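Local structure of transcriptional activator TenA-1 (Sulfolobus solfataricus P2, 2QZC) at residues A[67-78]-A[170-181]. The protein is a putative TenA-like thiaminase of the TENA/THI-4/PQQC family, and so probably takes part in thiamin breakdown or salvage. Numbering follows the deposited sequence.
Sequences PIDKVTKILNLV and KRIEAILYALDE
Lys70 lies across one face of the Tyr177 ring where two antiparallel helix segments of the heme oxygenase-like, all-helical fold, 68-78 and 170-179, pack with their axes 8.9 Å apart at 164°. Its CE stands over the middle of the ring, 3.4 Å from the Tyr177 centroid, a CH-pi contact extended into a cation-pi one by NZ. Bends at chi2 (-60°) and chi4 (-63°) turn the ammonium back along its own helix, where Lys70 NZ bonds Asp69 OD2 on the syn side of that carboxylate and, at 2.7 Å, Glu181 OE2 on the anti side, a salt-bridge network. The two acids come close, and the lysine charge between them probably offsets their repulsion.

At the other end Leu77 drops its CD1 onto the backbone, 3.4 Å from Lys170 O, and against Ala174 CB. Arg171 adds its CG against Leu77 CB, and Leu77 O sits over one guanidinium face, toward the rim. Between these ends Ile74 packs against Ala174 and Ala178, with Ile74 CD1 3.8 Å from Ala178 CB. Behind the pair, Val78 rests on helix 38-63 and Ile175 on helix 127-148. One water ties the backbones together, donating to Lys70 O at 2.9 Å and to Ala174 O at 2.7 Å.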
loop_
_atom_site.group_PDB
_atom_site.type_symbol
_atom_site.label_atom_id
_atom_site.label_comp_id
_atom_site.label_asym_id
_atom_site.label_seq_id
_atom_site.Cartn_x
_atom_site.Cartn_y
_atom_site.Cartn_z
ATOM N N PRO A 67 -9.545 5.607 -6.058
ATOM C CA PRO A 67 -9.144 5.971 -7.439
ATOM C C PRO A 67 -7.650 5.753 -7.594
ATOM O O PRO A 67 -6.867 6.187 -6.744
ATOM C CB PRO A 67 -9.495 7.468 -7.526
ATOM C CG PRO A 67 -10.529 7.670 -6.475
ATOM C CD PRO A 67 -10.066 6.784 -5.340
ATOM N N ILE A 68 -7.240 5.076 -8.665
ATOM C CA ILE A 68 -5.854 4.642 -8.780
ATOM C C ILE A 68 -4.827 5.764 -8.699
ATOM O O ILE A 68 -3.796 5.597 -8.052
ATOM C CB ILE A 68 -5.641 3.708 -10.012
ATOM C CG1 ILE A 68 -4.310 2.939 -9.892
ATOM C CG2 ILE A 68 -5.805 4.490 -11.321
ATOM C CD1 ILE A 68 -4.267 1.926 -8.789
ATOM N N ASP A 69 -5.114 6.898 -9.341
ATOM C CA ASP A 69 -4.188 8.033 -9.334
ATOM C C ASP A 69 -4.018 8.628 -7.930
ATOM O O ASP A 69 -2.888 8.899 -7.512
ATOM C CB ASP A 69 -4.627 9.149 -10.318
ATOM C CG ASP A 69 -6.034 9.727 -10.012
ATOM O OD1 ASP A 69 -7.010 8.929 -9.881
ATOM O OD2 ASP A 69 -6.147 10.981 -9.906
ATOM N N LYS A 70 -5.151 8.786 -7.232
ATOM C CA LYS A 70 -5.156 9.397 -5.890
ATOM C C LYS A 70 -4.456 8.494 -4.892
ATOM O O LYS A 70 -3.619 8.969 -4.093
ATOM C CB LYS A 70 -6.576 9.696 -5.416
ATOM C CG LYS A 70 -7.390 10.665 -6.286
ATOM C CD LYS A 70 -6.718 12.004 -6.369
ATOM C CE LYS A 70 -7.591 13.043 -7.040
ATOM N NZ LYS A 70 -7.880 12.673 -8.445
ATOM N N VAL A 71 -4.776 7.207 -4.925
ATOM C CA VAL A 71 -4.154 6.287 -3.951
ATOM C C VAL A 71 -2.646 6.078 -4.187
ATOM O O VAL A 71 -1.860 6.056 -3.215
ATOM C CB VAL A 71 -4.908 4.938 -3.765
ATOM C CG1 VAL A 71 -6.365 5.160 -3.342
ATOM C CG2 VAL A 71 -4.808 4.047 -4.964
ATOM N N THR A 72 -2.216 5.976 -5.462
ATOM C CA THR A 72 -0.796 5.811 -5.792
ATOM C C THR A 72 0.045 7.003 -5.307
ATOM O O THR A 72 1.137 6.823 -4.769
ATOM C CB THR A 72 -0.607 5.598 -7.304
ATOM O OG1 THR A 72 -1.423 4.500 -7.705
ATOM C CG2 THR A 72 0.832 5.294 -7.627
ATOM N N LYS A 73 -0.492 8.218 -5.480
ATOM C CA LYS A 73 0.185 9.450 -5.020
ATOM C C LYS A 73 0.416 9.395 -3.497
ATOM O O LYS A 73 1.486 9.712 -2.985
ATOM C CB LYS A 73 -0.650 10.689 -5.368
ATOM C CG LYS A 73 0.041 12.041 -5.154
ATOM C CD LYS A 73 -0.952 13.185 -5.339
ATOM C CE LYS A 73 -0.272 14.548 -5.274
ATOM N NZ LYS A 73 0.649 14.774 -6.440
ATOM N N ILE A 74 -0.621 8.991 -2.769
ATOM C CA ILE A 74 -0.518 8.884 -1.305
ATOM C C ILE A 74 0.460 7.781 -0.883
ATOM O O ILE A 74 1.300 8.004 -0.036
ATOM C CB ILE A 74 -1.940 8.621 -0.670
ATOM C CG1 ILE A 74 -2.870 9.830 -0.853
ATOM C CG2 ILE A 74 -1.825 8.237 0.855
ATOM C CD1 ILE A 74 -4.350 9.546 -0.571
ATOM N N LEU A 75 0.330 6.601 -1.477
ATOM C CA LEU A 75 1.184 5.438 -1.143
ATOM C C LEU A 75 2.660 5.690 -1.440
ATOM O O LEU A 75 3.511 5.234 -0.687
ATOM C CB LEU A 75 0.690 4.164 -1.808
ATOM C CG LEU A 75 -0.700 3.649 -1.374
ATOM C CD1 LEU A 75 -1.265 2.664 -2.378
ATOM C CD2 LEU A 75 -0.643 3.049 0.020
ATOM N N ASN A 76 2.941 6.402 -2.535
ATOM C CA ASN A 76 4.320 6.776 -2.869
ATOM C C ASN A 76 4.961 7.564 -1.729
ATOM O O ASN A 76 6.137 7.344 -1.401
ATOM C CB ASN A 76 4.360 7.613 -4.142
ATOM C CG ASN A 76 5.746 8.156 -4.439
ATOM O OD1 ASN A 76 5.987 9.354 -4.306
ATOM N ND2 ASN A 76 6.680 7.268 -4.745
ATOM N N LEU A 77 4.196 8.481 -1.139
ATOM C CA LEU A 77 4.670 9.309 -0.024
ATOM C C LEU A 77 4.749 8.579 1.307
ATOM O O LEU A 77 5.687 8.787 2.071
ATOM C CB LEU A 77 3.836 10.600 0.078
ATOM C CG LEU A 77 3.929 11.506 -1.158
ATOM C CD1 LEU A 77 3.008 12.712 -1.086
ATOM C CD2 LEU A 77 5.367 11.984 -1.395
ATOM N N VAL A 78 3.765 7.736 1.581
ATOM C CA VAL A 78 3.724 6.979 2.831
ATOM C C VAL A 78 4.821 5.925 2.897
ATOM O O VAL A 78 5.478 5.800 3.932
ATOM C CB VAL A 78 2.335 6.369 3.069
ATOM C CG1 VAL A 78 2.354 5.348 4.250
ATOM C CG2 VAL A 78 1.306 7.478 3.286
ATOM N N LYS A 170 3.604 17.482 2.214
ATOM C CA LYS A 170 3.356 16.861 0.894
ATOM C C LYS A 170 2.402 15.676 1.024
ATOM O O LYS A 170 1.533 15.462 0.161
ATOM C CB LYS A 170 4.666 16.438 0.209
ATOM C CG LYS A 170 5.480 17.591 -0.314
ATOM C CD LYS A 170 6.760 17.043 -0.936
ATOM C CE LYS A 170 7.636 18.145 -1.508
ATOM N NZ LYS A 170 8.950 17.604 -1.985
ATOM N N ARG A 171 2.563 14.893 2.100
ATOM C CA ARG A 171 1.640 13.790 2.370
ATOM C C ARG A 171 0.219 14.332 2.557
ATOM O O ARG A 171 -0.738 13.772 1.992
ATOM C CB ARG A 171 1.997 13.024 3.637
ATOM C CG ARG A 171 3.127 12.054 3.586
ATOM C CD ARG A 171 3.133 11.309 4.947
ATOM N NE ARG A 171 4.199 10.331 5.107
ATOM C CZ ARG A 171 5.480 10.596 5.359
ATOM N NH1 ARG A 171 5.954 11.845 5.403
ATOM N NH2 ARG A 171 6.326 9.579 5.507
ATOM N N ILE A 172 0.087 15.392 3.351
ATOM C CA ILE A 172 -1.223 16.011 3.600
ATOM C C ILE A 172 -1.832 16.528 2.299
ATOM O O ILE A 172 -3.016 16.359 2.036
ATOM C CB ILE A 172 -1.199 17.094 4.690
ATOM C CG1 ILE A 172 -0.642 16.528 5.991
ATOM C CG2 ILE A 172 -2.565 17.759 4.849
ATOM C CD1 ILE A 172 -1.352 15.260 6.518
ATOM N N GLU A 173 -1.017 17.175 1.465
ATOM C CA GLU A 173 -1.531 17.628 0.178
ATOM C C GLU A 173 -2.102 16.496 -0.670
ATOM O O GLU A 173 -3.154 16.669 -1.265
ATOM C CB GLU A 173 -0.443 18.382 -0.601
ATOM C CG GLU A 173 -0.126 19.722 0.013
ATOM C CD GLU A 173 1.105 20.429 -0.568
ATOM O OE1 GLU A 173 1.823 19.852 -1.420
ATOM O OE2 GLU A 173 1.349 21.558 -0.104
ATOM N N ALA A 174 -1.419 15.344 -0.700
ATOM C CA ALA A 174 -1.898 14.186 -1.461
ATOM C C ALA A 174 -3.234 13.645 -0.885
ATOM O O ALA A 174 -4.136 13.260 -1.626
ATOM C CB ALA A 174 -0.840 13.091 -1.498
ATOM N N ILE A 175 -3.343 13.638 0.449
ATOM C CA ILE A 175 -4.570 13.197 1.124
ATOM C C ILE A 175 -5.725 14.139 0.803
ATOM O O ILE A 175 -6.821 13.685 0.480
ATOM C CB ILE A 175 -4.313 13.059 2.649
ATOM C CG1 ILE A 175 -3.333 11.899 2.908
ATOM C CG2 ILE A 175 -5.676 12.883 3.425
ATOM C CD1 ILE A 175 -2.696 11.899 4.318
ATOM N N LEU A 176 -5.463 15.447 0.840
ATOM C CA LEU A 176 -6.494 16.446 0.544
ATOM C C LEU A 176 -6.925 16.390 -0.923
ATOM O O LEU A 176 -8.096 16.610 -1.191
ATOM C CB LEU A 176 -6.084 17.857 0.982
ATOM C CG LEU A 176 -5.927 18.093 2.504
ATOM C CD1 LEU A 176 -5.597 19.545 2.828
ATOM C CD2 LEU A 176 -7.173 17.660 3.323
ATOM N N TYR A 177 -5.996 16.113 -1.862
ATOM C CA TYR A 177 -6.333 15.933 -3.284
ATOM C C TYR A 177 -7.347 14.771 -3.430
ATOM O O TYR A 177 -8.329 14.851 -4.181
ATOM C CB TYR A 177 -5.022 15.701 -4.063
ATOM C CG TYR A 177 -5.110 15.547 -5.569
ATOM C CD1 TYR A 177 -5.728 16.525 -6.361
ATOM C CD2 TYR A 177 -4.487 14.469 -6.217
ATOM C CE1 TYR A 177 -5.789 16.386 -7.766
ATOM C CE2 TYR A 177 -4.520 14.334 -7.628
ATOM C CZ TYR A 177 -5.175 15.293 -8.384
ATOM O OH TYR A 177 -5.219 15.159 -9.756
ATOM N N ALA A 178 -7.110 13.678 -2.699
ATOM C CA ALA A 178 -8.040 12.538 -2.705
ATOM C C ALA A 178 -9.373 12.895 -2.021
ATOM O O ALA A 178 -10.432 12.531 -2.494
ATOM C CB ALA A 178 -7.433 11.330 -2.007
ATOM N N LEU A 179 -9.299 13.604 -0.890
ATOM C CA LEU A 179 -10.500 14.029 -0.165
ATOM C C LEU A 179 -11.394 14.939 -1.001
ATOM O O LEU A 179 -12.626 14.850 -0.876
ATOM C CB LEU A 179 -10.143 14.710 1.168
ATOM C CG LEU A 179 -11.268 15.106 2.127
ATOM C CD1 LEU A 179 -11.994 13.858 2.663
ATOM C CD2 LEU A 179 -10.718 15.893 3.289
ATOM N N ASP A 180 -10.789 15.778 -1.844
ATOM C CA ASP A 180 -11.599 16.680 -2.712
ATOM C C ASP A 180 -12.542 15.951 -3.688
ATOM O O ASP A 180 -13.510 16.575 -4.175
ATOM C CB ASP A 180 -10.690 17.681 -3.426
ATOM C CG ASP A 180 -10.113 18.735 -2.481
ATOM O OD1 ASP A 180 -10.680 19.013 -1.396
ATOM O OD2 ASP A 180 -9.058 19.295 -2.854
ATOM N N GLU A 181 -12.291 14.656 -3.949
ATOM C CA GLU A 181 -13.145 13.815 -4.816
ATOM C C GLU A 181 -14.382 13.282 -4.113
ATOM O O GLU A 181 -15.290 12.738 -4.773
ATOM C CB GLU A 181 -12.390 12.597 -5.397
ATOM C CG GLU A 181 -11.569 12.864 -6.636
ATOM C CD GLU A 181 -11.288 11.599 -7.458
ATOM O OE1 GLU A 181 -12.235 10.848 -7.803
ATOM O OE2 GLU A 181 -10.120 11.382 -7.798
HETATM O O HOH W 1 -9.337 10.258 -9.805
HETATM O O HOH W 2 -3.915 11.850 -3.926
#